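Local coordinates for protein flavin-containing monooxygenase (Allium sativum, PDB 6WPU) that is an S-allyl-L-cysteine S-oxygenase of garlic that uses bound flavin-adenine dinucleotide, probably to oxidise the substrate's sulfur to the sulfoxide, at residues A[34-39]-A[128-133]; A[59-64]-A[342-347]; A[93-98]-A[120-125]. All blocks are in the same frame, centred on the assembly; numbering follows the deposited sequence.

Contact 1. Residues A[34-39]-A[128-133]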
loop_
_atom_site.group_PDB
_atom_site.type_symbol
_atom_site.label_atom_id
_atom_site.label_comp_id
_atom_site.label_asym_id
_atom_site.label_seq_id
_atom_site.Cartn_x
_atom_site.Cartn_y
_atom_site.Cartn_z
ATOM N N GLY A 34 4.237 9.997 3.571
ATOM C CA GLY A 34 5.175 11.059 3.910
ATOM C C GLY A 34 4.571 12.450 3.798
ATOM O O GLY A 34 4.843 13.323 4.626
ATOM N N LEU A 35 3.731 12.676 2.786
ATOM C CA LEU A 35 3.108 13.993 2.638
ATOM C C LEU A 35 2.270 14.347 3.857
ATOM O O LEU A 35 2.386 15.449 4.403
ATOM C CB LEU A 35 2.245 14.045 1.375
ATOM C CG LEU A 35 3.028 13.975 0.071
ATOM C CD1 LEU A 35 2.082 13.715 -1.084
ATOM C CD2 LEU A 35 3.798 15.260 -0.135
ATOM N N VAL A 36 1.394 13.435 4.293
ATOM C CA VAL A 36 0.530 13.810 5.404
ATOM C C VAL A 36 1.327 13.819 6.709
ATOM O O VAL A 36 1.053 14.631 7.605
ATOM C CB VAL A 36 -0.726 12.908 5.459
ATOM C CG1 VAL A 36 -0.420 11.489 5.982
ATOM C CG2 VAL A 36 -1.831 13.587 6.278
ATOM N N THR A 37 2.362 12.979 6.812
ATOM C CA THR A 37 3.214 12.999 7.996
ATOM C C THR A 37 3.916 14.346 8.132
ATOM O O THR A 37 4.001 14.902 9.234
ATOM C CB THR A 37 4.239 11.854 7.947
ATOM O OG1 THR A 37 3.558 10.596 8.003
ATOM C CG2 THR A 37 5.203 11.928 9.139
ATOM N N ALA A 38 4.405 14.892 7.014
ATOM C CA ALA A 38 5.032 16.207 7.038
ATOM C C ALA A 38 4.058 17.265 7.531
ATOM O O ALA A 38 4.421 18.128 8.342
ATOM C CB ALA A 38 5.551 16.568 5.648
ATOM N N ARG A 39 2.812 17.213 7.052
ATOM C CA ARG A 39 1.814 18.183 7.488
ATOM C C ARG A 39 1.543 18.057 8.984
ATOM O O ARG A 39 1.555 19.055 9.713
ATOM C CB ARG A 39 0.523 18.007 6.692
ATOM C CG ARG A 39 -0.578 18.984 7.094
ATOM C CD ARG A 39 -1.882 18.626 6.387
ATOM N NE ARG A 39 -2.572 17.538 7.076
ATOM C CZ ARG A 39 -3.805 17.120 6.790
ATOM N NH1 ARG A 39 -4.501 17.687 5.804
ATOM N NH2 ARG A 39 -4.343 16.135 7.502
ATOM N N GLU A 128 -0.983 16.083 -5.315
ATOM C CA GLU A 128 -0.230 17.289 -5.647
ATOM C C GLU A 128 -0.934 18.534 -5.126
ATOM O O GLU A 128 -0.281 19.440 -4.593
ATOM C CB GLU A 128 -0.005 17.375 -7.157
ATOM C CG GLU A 128 1.003 16.338 -7.672
ATOM C CD GLU A 128 0.980 16.182 -9.191
ATOM O OE1 GLU A 128 0.099 16.788 -9.841
ATOM O OE2 GLU A 128 1.841 15.442 -9.730
ATOM N N ARG A 129 -2.265 18.595 -5.266
ATOM C CA ARG A 129 -3.020 19.697 -4.680
ATOM C C ARG A 129 -2.841 19.724 -3.164
ATOM O O ARG A 129 -2.637 20.790 -2.571
ATOM C CB ARG A 129 -4.505 19.586 -5.044
ATOM C CG ARG A 129 -4.848 19.811 -6.517
ATOM C CD ARG A 129 -6.358 20.038 -6.735
ATOM N NE ARG A 129 -7.129 18.798 -6.755
ATOM C CZ ARG A 129 -8.067 18.457 -5.866
ATOM N NH1 ARG A 129 -8.710 17.293 -5.999
ATOM N NH2 ARG A 129 -8.375 19.265 -4.852
ATOM N N PHE A 130 -2.920 18.554 -2.527
ATOM C CA PHE A 130 -2.645 18.435 -1.103
ATOM C C PHE A 130 -1.275 19.010 -0.767
ATOM O O PHE A 130 -1.151 19.861 0.118
ATOM C CB PHE A 130 -2.733 16.960 -0.676
ATOM C CG PHE A 130 -2.428 16.722 0.783
ATOM C CD1 PHE A 130 -1.111 16.641 1.235
ATOM C CD2 PHE A 130 -3.457 16.577 1.703
ATOM C CE1 PHE A 130 -0.826 16.424 2.574
ATOM C CE2 PHE A 130 -3.179 16.362 3.053
ATOM C CZ PHE A 130 -1.864 16.285 3.488
ATOM N N GLY A 131 -0.229 18.531 -1.451
ATOM C CA GLY A 131 1.120 18.999 -1.168
ATOM C C GLY A 131 1.280 20.507 -1.302
ATOM O O GLY A 131 2.059 21.118 -0.566
ATOM N N ARG A 132 0.549 21.128 -2.233
ATOM C CA ARG A 132 0.552 22.582 -2.337
ATOM C C ARG A 132 -0.282 23.211 -1.231
ATOM O O ARG A 132 0.156 24.168 -0.584
ATOM C CB ARG A 132 0.035 23.029 -3.708
ATOM C CG ARG A 132 1.060 22.907 -4.828
ATOM C CD ARG A 132 0.554 23.489 -6.152
ATOM N NE ARG A 132 -0.553 22.724 -6.726
ATOM C CZ ARG A 132 -0.412 21.734 -7.607
ATOM N NH1 ARG A 132 0.797 21.376 -8.025
ATOM N NH2 ARG A 132 -1.481 21.100 -8.069
ATOM N N GLU A 133 -1.485 22.684 -0.997
ATOM C CA GLU A 133 -2.403 23.339 -0.067
ATOM C C GLU A 133 -1.794 23.462 1.324
ATOM O O GLU A 133 -1.981 24.477 2.008
ATOM C CB GLU A 133 -3.722 22.567 0.006
ATOM C CG GLU A 133 -4.703 23.134 1.025
ATOM C CD GLU A 133 -5.188 24.522 0.656
ATOM O OE1 GLU A 133 -5.320 24.805 -0.555
ATOM O OE2 GLU A 133 -5.419 25.335 1.577
#
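Leu35, Val36 and Arg39 on helix 34-39 receive Phe130 from helix 128-133; the two short axes run nearly parallel, 17° apart, at a closest approach of 10.4 Å. The CA atoms of Leu35 and Gly131 are the nearest pair, 6.6 Å apart, yet every close contact across the segments involves one ring. Phe130 can bridge the gap because its CG lies anti to its own backbone N (chi1 178°), which sends the ring out toward the other helix. No hydrogen bond joins the segments, so the evidence for the contact is the set of atoms around the far rim of that ring. At one corner, CE1 of Phe130 lies 3.8 Å from the backbone O of Leu35, which sits at the ring edge near its plane, and 4.1 Å from CB of Leu35. At the outermost corner, Phe130 CZ meets Val36 CG2 at 3.9 Å and Arg39 CD at 3.7 Å. Arg39, its chain bent at chi3, crosses the phenylalanine at about a right angle, and CE2 of Phe130 comes over one face of the guanidinium, 3.3 Å from NH1, with the two planes 41° apart. That guanidinium forms salt bridges through NH1 to Asp102 and through NH2 to Glu348, and has a cation-pi contact with Phe134. With an alanine in place of Arg39, both carboxylates would probably lose a counter-charge and the CE2-CZ side of Phe130 its cover. Helix 32-43 follows strand 24-28, and Gly34 fits the last glycine of a GxGxxG sequence; the arrangement is consistent with the first strand-turn-helix of a Rossmann-type FAD-binding fold, backed here by helix 120-133.

Contact 2. Residues A[59-64]-A[342-347]. With FAD (flavin-adenine dinucleotide), chain B.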
loop_
_atom_site.group_PDB
_atom_site.type_symbol
_atom_site.label_atom_id
_atom_site.label_comp_id
_atom_site.label_asym_id
_atom_site.label_seq_id
_atom_site.Cartn_x
_atom_site.Cartn_y
_atom_site.Cartn_z
ATOM N N GLY A 59 4.667 9.043 -4.887
ATOM C CA GLY A 59 4.991 7.644 -4.682
ATOM C C GLY A 59 4.326 6.740 -5.713
ATOM O O GLY A 59 4.429 6.940 -6.929
ATOM N N THR A 60 3.627 5.730 -5.199
ATOM C CA THR A 60 2.973 4.731 -6.042
ATOM C C THR A 60 2.077 5.371 -7.095
ATOM O O THR A 60 1.975 4.871 -8.218
ATOM C CB THR A 60 2.154 3.790 -5.157
ATOM O OG1 THR A 60 3.047 2.881 -4.512
ATOM C CG2 THR A 60 1.139 3.013 -5.982
ATOM N N TRP A 61 1.432 6.494 -6.752
ATOM C CA TRP A 61 0.419 7.084 -7.618
ATOM C C TRP A 61 1.006 7.805 -8.836
ATOM O O TRP A 61 0.242 8.304 -9.670
ATOM C CB TRP A 61 -0.468 8.015 -6.790
ATOM C CG TRP A 61 -1.361 7.226 -5.877
ATOM C CD1 TRP A 61 -1.238 7.066 -4.529
ATOM C CD2 TRP A 61 -2.492 6.447 -6.271
ATOM N NE1 TRP A 61 -2.235 6.249 -4.055
ATOM C CE2 TRP A 61 -3.019 5.855 -5.108
ATOM C CE3 TRP A 61 -3.121 6.207 -7.501
ATOM C CZ2 TRP A 61 -4.145 5.036 -5.134
ATOM C CZ3 TRP A 61 -4.232 5.402 -7.523
ATOM C CH2 TRP A 61 -4.739 4.827 -6.345
ATOM N N ILE A 62 2.328 7.867 -8.967
ATOM C CA ILE A 62 2.967 8.324 -10.205
ATOM C C ILE A 62 3.021 7.133 -11.163
ATOM O O ILE A 62 3.911 6.288 -11.048
ATOM C CB ILE A 62 4.369 8.883 -9.951
ATOM C CG1 ILE A 62 4.350 9.955 -8.858
ATOM C CG2 ILE A 62 4.949 9.449 -11.249
ATOM C CD1 ILE A 62 5.743 10.383 -8.433
ATOM N N TYR A 63 2.095 7.060 -12.121
ATOM C CA TYR A 63 2.208 6.020 -13.142
ATOM C C TYR A 63 3.485 6.211 -13.949
ATOM O O TYR A 63 3.877 7.335 -14.261
ATOM C CB TYR A 63 1.005 6.038 -14.084
ATOM C CG TYR A 63 1.180 5.112 -15.264
ATOM C CD1 TYR A 63 1.055 3.732 -15.108
ATOM C CD2 TYR A 63 1.486 5.610 -16.530
ATOM C CE1 TYR A 63 1.236 2.865 -16.179
ATOM C CE2 TYR A 63 1.670 4.742 -17.614
ATOM C CZ TYR A 63 1.535 3.375 -17.427
ATOM O OH TYR A 63 1.710 2.502 -18.482
ATOM N N THR A 64 4.159 5.105 -14.261
ATOM C CA THR A 64 5.251 5.152 -15.229
ATOM C C THR A 64 5.157 3.920 -16.123
ATOM O O THR A 64 4.896 2.814 -15.630
ATOM C CB THR A 64 6.639 5.204 -14.582
ATOM O OG1 THR A 64 7.630 5.153 -15.607
ATOM C CG2 THR A 64 6.866 4.026 -13.610
ATOM N N VAL A 342 -8.141 1.504 4.024
ATOM C CA VAL A 342 -8.236 2.806 3.368
ATOM C C VAL A 342 -7.035 3.630 3.823
ATOM O O VAL A 342 -7.015 4.107 4.964
ATOM C CB VAL A 342 -9.563 3.500 3.708
ATOM C CG1 VAL A 342 -9.697 4.793 2.925
ATOM C CG2 VAL A 342 -10.727 2.557 3.420
ATOM N N PRO A 343 -6.021 3.834 2.976
ATOM C CA PRO A 343 -4.721 4.302 3.480
ATOM C C PRO A 343 -4.612 5.772 3.877
ATOM O O PRO A 343 -3.924 6.052 4.862
ATOM C CB PRO A 343 -3.764 3.991 2.321
ATOM C CG PRO A 343 -4.631 3.943 1.110
ATOM C CD PRO A 343 -5.958 3.411 1.566
ATOM N N PHE A 344 -5.223 6.708 3.136
ATOM C CA PHE A 344 -4.939 8.123 3.385
ATOM C C PHE A 344 -5.393 8.552 4.777
ATOM O O PHE A 344 -4.568 9.107 5.523
ATOM C CB PHE A 344 -5.554 9.027 2.297
ATOM C CG PHE A 344 -4.999 8.819 0.890
ATOM C CD1 PHE A 344 -3.913 7.994 0.650
ATOM C CD2 PHE A 344 -5.590 9.461 -0.193
ATOM C CE1 PHE A 344 -3.413 7.802 -0.644
ATOM C CE2 PHE A 344 -5.111 9.275 -1.497
ATOM C CZ PHE A 344 -4.008 8.443 -1.723
ATOM N N PRO A 345 -6.645 8.314 5.206
ATOM C CA PRO A 345 -7.013 8.713 6.575
ATOM C C PRO A 345 -6.271 7.930 7.647
ATOM O O PRO A 345 -5.980 8.493 8.710
ATOM C CB PRO A 345 -8.532 8.468 6.632
ATOM C CG PRO A 345 -8.821 7.515 5.543
ATOM C CD PRO A 345 -7.792 7.737 4.477
ATOM N N LEU A 346 -5.948 6.653 7.408
ATOM C CA LEU A 346 -5.179 5.892 8.393
ATOM C C LEU A 346 -3.794 6.512 8.624
ATOM O O LEU A 346 -3.360 6.677 9.770
ATOM C CB LEU A 346 -5.060 4.430 7.949
ATOM C CG LEU A 346 -4.323 3.536 8.953
ATOM C CD1 LEU A 346 -4.988 2.171 9.081
ATOM C CD2 LEU A 346 -2.830 3.390 8.593
ATOM N N CYS A 347 -3.072 6.835 7.542
ATOM C CA CYS A 347 -1.760 7.460 7.684
ATOM C C CYS A 347 -1.879 8.833 8.337
ATOM O O CYS A 347 -1.014 9.234 9.123
ATOM C CB CYS A 347 -1.071 7.577 6.319
ATOM S SG CYS A 347 -0.611 5.974 5.544
HETATM P PA FAD B . 4.241 4.901 -1.582
HETATM O O1A FAD B . 3.148 5.443 -2.504
HETATM O O2A FAD B . 5.016 3.741 -1.959
HETATM O O5B FAD B . 5.338 5.912 -1.331
HETATM C C5B FAD B . 6.598 5.698 -0.704
HETATM C C4B FAD B . 7.612 6.784 -1.127
HETATM O O4B FAD B . 8.841 6.706 -0.461
HETATM C C3B FAD B . 7.905 6.767 -2.603
HETATM O O3B FAD B . 7.733 8.029 -3.159
HETATM C C2B FAD B . 9.332 6.357 -2.697
HETATM O O2B FAD B . 9.989 6.899 -3.786
HETATM C C1B FAD B . 9.867 6.887 -1.399
HETATM N N9A FAD B . 11.036 6.188 -0.915
HETATM C C8A FAD B . 11.169 4.809 -0.809
HETATM N N7A FAD B . 12.381 4.506 -0.327
HETATM C C5A FAD B . 13.106 5.682 -0.118
HETATM C C6A FAD B . 14.388 5.973 0.344
HETATM N N6A FAD B . 15.298 4.927 0.745
HETATM N N1A FAD B . 14.783 7.255 0.448
HETATM C C2A FAD B . 13.973 8.282 0.081
HETATM N N3A FAD B . 12.721 8.050 -0.379
HETATM C C4A FAD B . 12.263 6.772 -0.490
HETATM N N1 FAD B . -5.219 3.033 -2.005
HETATM C C2 FAD B . -6.427 3.795 -2.182
HETATM O O2 FAD B . -6.809 4.693 -1.248
HETATM N N3 FAD B . -7.264 3.546 -3.247
HETATM C C4 FAD B . -6.913 2.619 -4.206
HETATM O O4 FAD B . -7.708 2.362 -5.274
HETATM C C4X FAD B . -5.578 1.989 -4.193
HETATM N N5 FAD B . -5.142 1.246 -5.283
HETATM C C5X FAD B . -3.864 0.698 -5.263
HETATM C C6 FAD B . -3.428 -0.063 -6.357
HETATM C C7 FAD B . -2.144 -0.598 -6.341
HETATM C C7M FAD B . -1.691 -1.422 -7.516
HETATM C C8 FAD B . -1.301 -0.389 -5.251
HETATM C C8M FAD B . 0.079 -0.962 -5.202
HETATM C C9 FAD B . -1.736 0.366 -4.156
HETATM C C9A FAD B . -3.013 0.908 -4.161
HETATM N N10 FAD B . -3.451 1.699 -3.044
HETATM C C10 FAD B . -4.738 2.254 -3.053
HETATM C "C1'" FAD B . -2.578 1.881 -1.874
HETATM C "C2'" FAD B . -1.444 2.882 -1.937
HETATM O "O2'" FAD B . -0.287 2.250 -1.572
HETATM C "C3'" FAD B . -1.767 3.922 -0.888
HETATM O "O3'" FAD B . -2.818 4.606 -1.453
HETATM C "C4'" FAD B . -0.652 4.912 -0.570
HETATM O "O4'" FAD B . -0.171 5.393 -1.771
HETATM C "C5'" FAD B . 0.491 4.399 0.312
HETATM O "O5'" FAD B . 1.485 5.361 0.110
HETATM P P FAD B . 2.928 5.468 0.755
HETATM O O1P FAD B . 3.372 6.969 0.941
HETATM O O2P FAD B . 2.867 4.533 2.027
HETATM O O3P FAD B . 3.811 4.468 -0.207
#
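Trp61 and Phe344 meet in the FAD pocket of this flavin-containing monooxygenase, a pocket consistent with a Rossmann-type FAD-binding fold, where the loop 59-64 and the first turn of helix 343-358 close on the cofactor from distant parts of the sequence. The aromatic contact is small and oblique. Centroids of the Trp61 five-membered ring and the Phe344 ring lie 5.7 Å apart with planes at 74°, and the nearest atoms are Trp61 NE1 and Phe344 CZ at 3.7 Å. NE1 arrives at the edge of the phenylalanine, near its plane, whereas CZ approaches the indole obliquely.

Hydrogen bonds run to the cofactor rather than between the segments. Thr60 N, at the start of the 3-10 turn 60-61, donates to pyrophosphate oxygen O1A of FAD over 2.8 Å at a nearly straight 171°, a main-chain N-H thus taking up one of the phosphate oxygens.

Van der Waals contacts line the flavin end. CZ2 of Trp61 stands over the isoalloxazine, 3.5 Å from FAD C4X, while the ring carbon CD of Pro343 is set against a polar carbonyl oxygen, 3.2 Å from FAD O2. His120, Val123 and Leu127 of helix 120-133 also touch Trp61. The two segments converge on a single ribityl hydroxyl: O3' of FAD accepts the indole N-H of Trp61 NE1 at 3.1 Å and 155°, and Phe344 CE1 lies 3.4 Å from the same oxygen.

Contact 3. Residues A[93-98]-A[120-125]. With FAD (flavin-adenine dinucleotide), chain B.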
loop_
_atom_site.group_PDB
_atom_site.type_symbol
_atom_site.label_atom_id
_atom_site.label_comp_id
_atom_site.label_asym_id
_atom_site.label_seq_id
_atom_site.Cartn_x
_atom_site.Cartn_y
_atom_site.Cartn_z
ATOM N N LEU A 93 -11.687 1.977 -4.460
ATOM C CA LEU A 93 -12.516 2.594 -3.439
ATOM C C LEU A 93 -13.150 3.842 -4.034
ATOM O O LEU A 93 -12.525 4.511 -4.869
ATOM C CB LEU A 93 -11.681 2.971 -2.206
ATOM C CG LEU A 93 -11.001 1.840 -1.435
ATOM C CD1 LEU A 93 -10.038 2.438 -0.420
ATOM C CD2 LEU A 93 -12.060 0.979 -0.744
ATOM N N PRO A 94 -14.390 4.159 -3.669
ATOM C CA PRO A 94 -14.990 5.413 -4.135
ATOM C C PRO A 94 -14.219 6.589 -3.568
ATOM O O PRO A 94 -13.649 6.515 -2.476
ATOM C CB PRO A 94 -16.418 5.355 -3.589
ATOM C CG PRO A 94 -16.313 4.484 -2.386
ATOM C CD PRO A 94 -15.216 3.492 -2.648
ATOM N N ARG A 95 -14.162 7.671 -4.346
ATOM C CA ARG A 95 -13.233 8.740 -4.006
ATOM C C ARG A 95 -13.598 9.409 -2.680
ATOM O O ARG A 95 -12.703 9.907 -1.985
ATOM C CB ARG A 95 -13.160 9.759 -5.149
ATOM C CG ARG A 95 -14.467 10.498 -5.436
ATOM C CD ARG A 95 -14.405 11.229 -6.780
ATOM N NE ARG A 95 -13.415 12.309 -6.802
ATOM C CZ ARG A 95 -12.834 12.783 -7.904
ATOM N NH1 ARG A 95 -13.114 12.253 -9.093
ATOM N NH2 ARG A 95 -11.956 13.781 -7.822
ATOM N N GLU A 96 -14.885 9.414 -2.295
ATOM C CA GLU A 96 -15.264 10.009 -1.013
ATOM C C GLU A 96 -14.591 9.290 0.148
ATOM O O GLU A 96 -14.191 9.921 1.134
ATOM C CB GLU A 96 -16.786 9.996 -0.820
ATOM C CG GLU A 96 -17.602 10.774 -1.858
ATOM C CD GLU A 96 -17.951 9.923 -3.084
ATOM O OE1 GLU A 96 -17.688 8.698 -3.065
ATOM O OE2 GLU A 96 -18.488 10.485 -4.064
ATOM N N VAL A 97 -14.453 7.966 0.042
ATOM C CA VAL A 97 -13.868 7.156 1.110
ATOM C C VAL A 97 -12.368 7.403 1.227
ATOM O O VAL A 97 -11.815 7.370 2.332
ATOM C CB VAL A 97 -14.194 5.667 0.855
ATOM C CG1 VAL A 97 -13.121 4.735 1.414
ATOM C CG2 VAL A 97 -15.525 5.324 1.439
ATOM N N MET A 98 -11.696 7.680 0.107
ATOM C CA MET A 98 -10.237 7.701 0.056
ATOM C C MET A 98 -9.596 8.961 0.627
ATOM O O MET A 98 -8.416 8.917 0.992
ATOM C CB MET A 98 -9.762 7.563 -1.383
ATOM C CG MET A 98 -9.905 6.194 -1.966
ATOM S SD MET A 98 -9.393 6.222 -3.692
ATOM C CE MET A 98 -7.702 6.799 -3.604
ATOM N N HIS A 120 -5.873 6.661 -11.881
ATOM C CA HIS A 120 -4.760 7.006 -11.007
ATOM C C HIS A 120 -4.309 8.453 -11.191
ATOM O O HIS A 120 -3.845 9.079 -10.228
ATOM C CB HIS A 120 -3.592 6.053 -11.256
ATOM C CG HIS A 120 -3.188 5.964 -12.690
ATOM N ND1 HIS A 120 -2.371 6.895 -13.289
ATOM C CD2 HIS A 120 -3.503 5.059 -13.652
ATOM C CE1 HIS A 120 -2.194 6.569 -14.557
ATOM N NE2 HIS A 120 -2.869 5.459 -14.804
ATOM N N GLU A 121 -4.430 9.000 -12.406
ATOM C CA GLU A 121 -4.033 10.390 -12.634
ATOM C C GLU A 121 -4.788 11.337 -11.715
ATOM O O GLU A 121 -4.233 12.335 -11.243
ATOM C CB GLU A 121 -4.274 10.779 -14.093
ATOM C CG GLU A 121 -3.020 10.873 -14.939
ATOM C CD GLU A 121 -3.311 10.746 -16.426
ATOM O OE1 GLU A 121 -2.650 9.916 -17.087
ATOM O OE2 GLU A 121 -4.205 11.464 -16.929
ATOM N N GLU A 122 -6.060 11.045 -11.459
ATOM C CA GLU A 122 -6.857 11.911 -10.604
ATOM C C GLU A 122 -6.388 11.831 -9.158
ATOM O O GLU A 122 -6.439 12.829 -8.436
ATOM C CB GLU A 122 -8.336 11.537 -10.729
ATOM C CG GLU A 122 -9.310 12.436 -9.972
ATOM C CD GLU A 122 -9.587 13.786 -10.653
ATOM O OE1 GLU A 122 -10.314 14.604 -10.045
ATOM O OE2 GLU A 122 -9.095 14.033 -11.778
ATOM N N VAL A 123 -5.915 10.664 -8.720
ATOM C CA VAL A 123 -5.416 10.551 -7.356
ATOM C C VAL A 123 -4.104 11.309 -7.217
ATOM O O VAL A 123 -3.878 12.021 -6.226
ATOM C CB VAL A 123 -5.260 9.073 -6.964
ATOM C CG1 VAL A 123 -4.780 8.951 -5.527
ATOM C CG2 VAL A 123 -6.555 8.338 -7.169
ATOM N N LEU A 124 -3.227 11.184 -8.219
ATOM C CA LEU A 124 -1.967 11.912 -8.183
ATOM C C LEU A 124 -2.205 13.417 -8.133
ATOM O O LEU A 124 -1.554 14.130 -7.359
ATOM C CB LEU A 124 -1.102 11.549 -9.388
ATOM C CG LEU A 124 0.255 12.269 -9.437
ATOM C CD1 LEU A 124 1.118 11.814 -8.277
ATOM C CD2 LEU A 124 0.966 12.030 -10.767
ATOM N N ASP A 125 -3.135 13.916 -8.950
ATOM C CA ASP A 125 -3.442 15.338 -8.924
ATOM C C ASP A 125 -3.942 15.753 -7.546
ATOM O O ASP A 125 -3.593 16.826 -7.044
ATOM C CB ASP A 125 -4.472 15.668 -10.009
ATOM C CG ASP A 125 -4.753 17.170 -10.120
ATOM O OD1 ASP A 125 -3.796 17.951 -10.338
ATOM O OD2 ASP A 125 -5.933 17.571 -9.997
HETATM P PA FAD B . 4.241 4.901 -1.582
HETATM O O1A FAD B . 3.148 5.443 -2.504
HETATM O O2A FAD B . 5.016 3.741 -1.959
HETATM O O5B FAD B . 5.338 5.912 -1.331
HETATM C C5B FAD B . 6.598 5.698 -0.704
HETATM C C4B FAD B . 7.612 6.784 -1.127
HETATM O O4B FAD B . 8.841 6.706 -0.461
HETATM C C3B FAD B . 7.905 6.767 -2.603
HETATM O O3B FAD B . 7.733 8.029 -3.159
HETATM C C2B FAD B . 9.332 6.357 -2.697
HETATM O O2B FAD B . 9.989 6.899 -3.786
HETATM C C1B FAD B . 9.867 6.887 -1.399
HETATM N N9A FAD B . 11.036 6.188 -0.915
HETATM C C8A FAD B . 11.169 4.809 -0.809
HETATM N N7A FAD B . 12.381 4.506 -0.327
HETATM C C5A FAD B . 13.106 5.682 -0.118
HETATM C C6A FAD B . 14.388 5.973 0.344
HETATM N N6A FAD B . 15.298 4.927 0.745
HETATM N N1A FAD B . 14.783 7.255 0.448
HETATM C C2A FAD B . 13.973 8.282 0.081
HETATM N N3A FAD B . 12.721 8.050 -0.379
HETATM C C4A FAD B . 12.263 6.772 -0.490
HETATM N N1 FAD B . -5.219 3.033 -2.005
HETATM C C2 FAD B . -6.427 3.795 -2.182
HETATM O O2 FAD B . -6.809 4.693 -1.248
HETATM N N3 FAD B . -7.264 3.546 -3.247
HETATM C C4 FAD B . -6.913 2.619 -4.206
HETATM O O4 FAD B . -7.708 2.362 -5.274
HETATM C C4X FAD B . -5.578 1.989 -4.193
HETATM N N5 FAD B . -5.142 1.246 -5.283
HETATM C C5X FAD B . -3.864 0.698 -5.263
HETATM C C6 FAD B . -3.428 -0.063 -6.357
HETATM C C7 FAD B . -2.144 -0.598 -6.341
HETATM C C7M FAD B . -1.691 -1.422 -7.516
HETATM C C8 FAD B . -1.301 -0.389 -5.251
HETATM C C8M FAD B . 0.079 -0.962 -5.202
HETATM C C9 FAD B . -1.736 0.366 -4.156
HETATM C C9A FAD B . -3.013 0.908 -4.161
HETATM N N10 FAD B . -3.451 1.699 -3.044
HETATM C C10 FAD B . -4.738 2.254 -3.053
HETATM C "C1'" FAD B . -2.578 1.881 -1.874
HETATM C "C2'" FAD B . -1.444 2.882 -1.937
HETATM O "O2'" FAD B . -0.287 2.250 -1.572
HETATM C "C3'" FAD B . -1.767 3.922 -0.888
HETATM O "O3'" FAD B . -2.818 4.606 -1.453
HETATM C "C4'" FAD B . -0.652 4.912 -0.570
HETATM O "O4'" FAD B . -0.171 5.393 -1.771
HETATM C "C5'" FAD B . 0.491 4.399 0.312
HETATM O "O5'" FAD B . 1.485 5.361 0.110
HETATM P P FAD B . 2.928 5.468 0.755
HETATM O O1P FAD B . 3.372 6.969 0.941
HETATM O O2P FAD B . 2.867 4.533 2.027
HETATM O O3P FAD B . 3.811 4.468 -0.207
#
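Arg95 and Met98, on the single-turn helix 95-98, reach Glu122 and Val123 in the opening turns of helix 120-133, with the closest CA atoms, those of Arg95 and Val123, 8.7 Å apart. At that separation the backbones do not touch, and two side-chain pairs span the interval. The polar pair is a buried salt bridge: Arg95 NH2 donates to Glu122 OE1 over 2.9 Å at 166°. The oxygen lies at the edge of the guanidinium, close to its plane, and receives the bond on its anti lone pair, the one away from OE2. The guanidinium and carboxylate planes are 67° apart and OE2 takes the amide of Asp113, in keeping with a single bond. The rest of the guanidinium is engaged by the backbone: Arg95 NH1 binds the carbonyls of Asp113 and Arg115, and Arg95 NE that of Phe105. This network should fix the rotation of both groups.

The apolar pair is Met98 CE against Val123 CG2 at 4.0 Å. A bend at the last torsion of Met98 (chi3 58°) turns the methyl to the valine and also to the flavin, where CE lies 3.3 Å from FAD O2. FAD N3 donates a weak hydrogen bond to Met98 SD, 3.4 Å away, at the pyrimidine end of the isoalloxazine. Met98 belongs to the FAD pocket, so the contact ties the pocket wall to helix 120-133. Around it, helix 416-431 covers Leu93, Pro94 and Val97, and helix 443-453 lies against Glu96.

All three contacts are buried and none is superficial; contact 2 lies nearest the centre of the chain, about 7 Å from contact centre to chain centre, against 14 Å for contact 3 and 17 Å for contact 1. Helix 120-133 is common to contacts 1 and 3, its beginning serving contact 3 and its end contact 1, while contact 2 brings in helix 343-358. Contact 2 touches both others: Val36 meets Cys347, and Tyr63 meets His120. Chemistry follows position. Contact 1, without cofactor atoms, sets an aromatic ring against aliphatic groups and a guanidinium, contact 2 meets pyrophosphate, ribityl chain and flavin ring, and contact 3 pairs a salt bridge with a methionine at the flavin.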